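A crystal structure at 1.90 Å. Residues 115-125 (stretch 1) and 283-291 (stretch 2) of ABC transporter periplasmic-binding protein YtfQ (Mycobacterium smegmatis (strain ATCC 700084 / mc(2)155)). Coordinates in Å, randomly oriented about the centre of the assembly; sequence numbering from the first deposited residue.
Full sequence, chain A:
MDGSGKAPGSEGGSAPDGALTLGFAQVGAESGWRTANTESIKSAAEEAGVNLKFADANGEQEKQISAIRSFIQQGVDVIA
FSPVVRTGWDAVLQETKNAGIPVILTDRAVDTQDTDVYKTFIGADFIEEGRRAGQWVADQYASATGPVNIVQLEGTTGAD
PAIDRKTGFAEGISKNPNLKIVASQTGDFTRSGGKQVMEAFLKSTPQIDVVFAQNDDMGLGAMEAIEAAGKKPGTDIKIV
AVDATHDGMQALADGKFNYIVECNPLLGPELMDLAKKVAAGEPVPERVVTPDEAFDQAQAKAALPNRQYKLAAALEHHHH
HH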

# COMPACT_ATOMS: atom_id res chain seq x y z
N THR A 115 -17.27 20.81 -3.70
CA THR A 115 -15.97 21.42 -3.40
C THR A 115 -15.78 21.45 -1.88
O THR A 115 -16.72 21.71 -1.10
N ASP A 116 -14.55 21.15 -1.46
CA ASP A 116 -14.15 21.31 -0.05
C ASP A 116 -15.13 20.55 0.88
O ASP A 116 -15.70 21.10 1.85
N VAL A 117 -15.37 19.29 0.54
CA VAL A 117 -16.18 18.43 1.45
C VAL A 117 -15.31 17.57 2.38
O VAL A 117 -15.81 16.89 3.32
N TYR A 118 -14.00 17.56 2.13
CA TYR A 118 -13.08 16.97 3.11
C TYR A 118 -11.81 17.78 3.09
O TYR A 118 -11.54 18.49 2.14
N LYS A 119 -11.03 17.66 4.14
CA LYS A 119 -9.83 18.49 4.28
C LYS A 119 -8.64 17.84 3.61
O LYS A 119 -7.87 18.49 2.97
N THR A 120 -8.50 16.54 3.78
CA THR A 120 -7.35 15.86 3.25
C THR A 120 -7.58 14.38 3.11
O THR A 120 -8.47 13.81 3.75
N PHE A 121 -6.80 13.81 2.21
CA PHE A 121 -6.78 12.39 1.94
C PHE A 121 -5.37 11.90 2.23
O PHE A 121 -4.41 12.49 1.76
N ILE A 122 -5.27 10.82 2.96
CA ILE A 122 -4.03 10.13 3.27
C ILE A 122 -4.12 8.69 2.82
O ILE A 122 -4.91 7.91 3.38
N GLY A 123 -3.31 8.29 1.85
CA GLY A 123 -3.30 6.87 1.43
C GLY A 123 -2.13 6.51 0.55
O GLY A 123 -1.42 7.40 0.12
N ALA A 124 -1.97 5.21 0.27
CA ALA A 124 -0.85 4.73 -0.50
C ALA A 124 -1.05 5.06 -1.97
O ALA A 124 -2.18 5.22 -2.42
N ASP A 125 0.07 5.17 -2.68
CA ASP A 125 0.11 5.40 -4.11
C ASP A 125 0.59 4.15 -4.90
O ASP A 125 1.80 3.88 -5.01
N PRO A 283 -5.04 25.46 7.84
CA PRO A 283 -5.20 24.92 6.50
C PRO A 283 -4.25 23.78 6.29
O PRO A 283 -3.12 23.83 6.78
N VAL A 284 -4.70 22.74 5.60
CA VAL A 284 -3.83 21.60 5.31
C VAL A 284 -3.91 21.26 3.83
O VAL A 284 -4.91 21.61 3.18
N PRO A 285 -2.88 20.60 3.30
CA PRO A 285 -2.92 20.15 1.91
C PRO A 285 -3.98 19.07 1.71
O PRO A 285 -4.26 18.31 2.66
N GLU A 286 -4.54 19.03 0.50
CA GLU A 286 -5.63 18.12 0.17
C GLU A 286 -5.18 16.67 0.11
O GLU A 286 -6.00 15.77 0.21
N ARG A 287 -3.88 16.46 0.00
CA ARG A 287 -3.30 15.13 0.04
C ARG A 287 -2.06 15.15 0.94
O ARG A 287 -1.31 16.12 0.93
N VAL A 288 -1.88 14.11 1.76
CA VAL A 288 -0.67 13.95 2.55
C VAL A 288 -0.15 12.58 2.17
O VAL A 288 -0.92 11.63 2.13
N VAL A 289 1.14 12.51 1.86
CA VAL A 289 1.75 11.29 1.36
C VAL A 289 2.15 10.36 2.45
O VAL A 289 2.46 10.79 3.53
N THR A 290 2.11 9.07 2.18
CA THR A 290 2.55 8.10 3.15
C THR A 290 4.03 7.85 2.93
O THR A 290 4.55 8.11 1.86
N PRO A 291 4.73 7.31 3.93
CA PRO A 291 6.09 6.89 3.70
C PRO A 291 6.27 5.66 2.81
O PRO A 291 5.35 4.87 2.62

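Two segments far apart in sequence pair as a short, parallel, partly frayed piece of β-sheet, tied by two backbone hydrogen bonds and flanked by side chains and three bridging waters. Phe121 N donates to Glu286 O (2.9 Å) and Val288 N to Phe121 O (3.0 Å), so Phe121 is held at both its polar backbone atoms; beyond this point the strands drift apart. Thr120, with chi1 t, turns its hydroxyl across the gap, and OG1 donates to Pro285 O at 2.7 Å. Ile122 (m, t) and Val288 (t) share one face of the sheet, where Ile122 CG1 lies 4.3 Å from Val288 CB. Val284 (m) points toward stretch 1 and sets CG2 4.1 Å from Lys119 CB and 4.2 Å from Thr120 CB; the lysine's end leads away. Phe121 (t) and Arg287 occupy the other face, the ring touching the arginine's aliphatic part loosely (Phe121 CD2 to Arg287 CG, 4.5 Å). Arg287 is extended, chi1 to chi3 all t, which carries its guanidinium along to Asp125 (t), and a long salt bridge joins Asp125 OD2 to Arg287 NH2 at 3.5 Å. Gly123 leaves room for the Phe121 ring: a CB there would clash with Phe121 CZ. Thr290 (p) points toward stretch 1, its CG2 4.1 Å from Ile122 CG2 and 3.7 Å from Gly123 O. Water 3 continues the pairing where direct bonds stop, donating to Gly123 O (2.9 Å) and accepting from Thr290 N (3.0 Å). At the other end, Tyr118 (p) sets its ring edge near Glu286 O, and water 1 links Tyr118 OH (2.9 Å) to Glu286 O (2.7 Å). Water 2 donates to Tyr118 O at 3.2 Å and weakly to Glu286 OE2 at 3.2 Å. That carboxylate also faces a like charge, Glu286 OE2 lying 3.8 Å from Asp116 OD1.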

# COMPACT_ATOMS: atom_id res chain seq x y z
CB THR A 115 -15.88 22.86 -3.96
OG1 THR A 115 -17.06 23.58 -3.61
CG2 THR A 115 -15.73 22.84 -5.47
CB ASP A 116 -14.06 22.79 0.33
CG ASP A 116 -12.97 23.57 -0.46
OD1 ASP A 116 -12.03 22.97 -1.05
OD2 ASP A 116 -13.08 24.82 -0.48
CB VAL A 117 -17.26 17.61 0.70
CG1 VAL A 117 -18.49 18.48 0.47
CG2 VAL A 117 -16.72 17.05 -0.59
CB TYR A 118 -12.83 15.47 2.83
CG TYR A 118 -12.17 15.20 1.51
CD1 TYR A 118 -12.92 15.02 0.31
CD2 TYR A 118 -10.80 15.14 1.44
CE1 TYR A 118 -12.27 14.79 -0.90
CE2 TYR A 118 -10.15 14.91 0.24
CZ TYR A 118 -10.87 14.74 -0.92
OH TYR A 118 -10.12 14.51 -2.06
CB LYS A 119 -9.51 18.66 5.77
CG LYS A 119 -10.50 19.49 6.56
CD LYS A 119 -10.86 20.80 5.88
CE LYS A 119 -11.50 21.75 6.88
NZ LYS A 119 -12.08 22.93 6.21
CB THR A 120 -6.01 16.15 4.05
OG1 THR A 120 -4.91 15.78 3.23
CG2 THR A 120 -5.90 15.42 5.34
CB PHE A 121 -7.09 12.12 0.45
CG PHE A 121 -6.77 10.72 0.05
CD1 PHE A 121 -7.44 9.66 0.64
CD2 PHE A 121 -5.76 10.46 -0.83
CE1 PHE A 121 -7.13 8.36 0.31
CE2 PHE A 121 -5.45 9.13 -1.18
CZ PHE A 121 -6.15 8.08 -0.60
CB ILE A 122 -3.75 10.08 4.79
CG1 ILE A 122 -4.01 11.40 5.48
CG2 ILE A 122 -2.30 9.70 5.00
CD1 ILE A 122 -4.14 11.21 6.98
CB ALA A 124 -0.66 3.24 -0.33
CB ASP A 125 1.07 6.52 -4.35
CG ASP A 125 1.01 7.08 -5.79
OD1 ASP A 125 0.49 6.41 -6.71
OD2 ASP A 125 1.52 8.20 -5.98
CB PRO A 283 -4.89 26.11 5.58
CG PRO A 283 -5.16 27.31 6.42
CD PRO A 283 -4.71 26.90 7.80
CB VAL A 284 -4.23 20.37 6.16
CG1 VAL A 284 -4.13 20.71 7.63
CG2 VAL A 284 -5.65 19.93 5.87
CB PRO A 285 -1.52 19.55 1.66
CG PRO A 285 -0.88 19.42 3.00
CD PRO A 285 -1.68 20.13 4.01
CB GLU A 286 -6.34 18.55 -1.12
CG GLU A 286 -7.33 19.68 -0.87
CD GLU A 286 -7.86 20.36 -2.13
OE1 GLU A 286 -7.16 20.33 -3.17
OE2 GLU A 286 -8.97 20.95 -2.08
CB ARG A 287 -2.91 14.70 -1.37
CG ARG A 287 -2.38 13.31 -1.42
CD ARG A 287 -2.31 12.72 -2.81
NE ARG A 287 -1.37 11.60 -2.72
CZ ARG A 287 -0.34 11.35 -3.55
NH1 ARG A 287 -0.13 12.12 -4.62
NH2 ARG A 287 0.46 10.30 -3.33
CB VAL A 288 -0.97 14.03 4.06
CG1 VAL A 288 0.20 13.57 4.90
CG2 VAL A 288 -1.33 15.45 4.44
CB VAL A 289 3.07 11.55 0.59
CG1 VAL A 289 2.75 12.36 -0.63
CG2 VAL A 289 4.15 12.21 1.47
CB THR A 290 1.77 6.80 3.03
OG1 THR A 290 1.85 6.32 1.68
CG2 THR A 290 0.31 7.01 3.40
CB PRO A 291 6.61 6.56 5.13
CG PRO A 291 5.48 6.72 6.04
CD PRO A 291 4.24 6.98 5.28
O HOH W 1 -7.24 15.00 -2.10
O HOH W 2 -10.49 18.35 -0.93
O HOH W 3 1.25 8.22 -0.53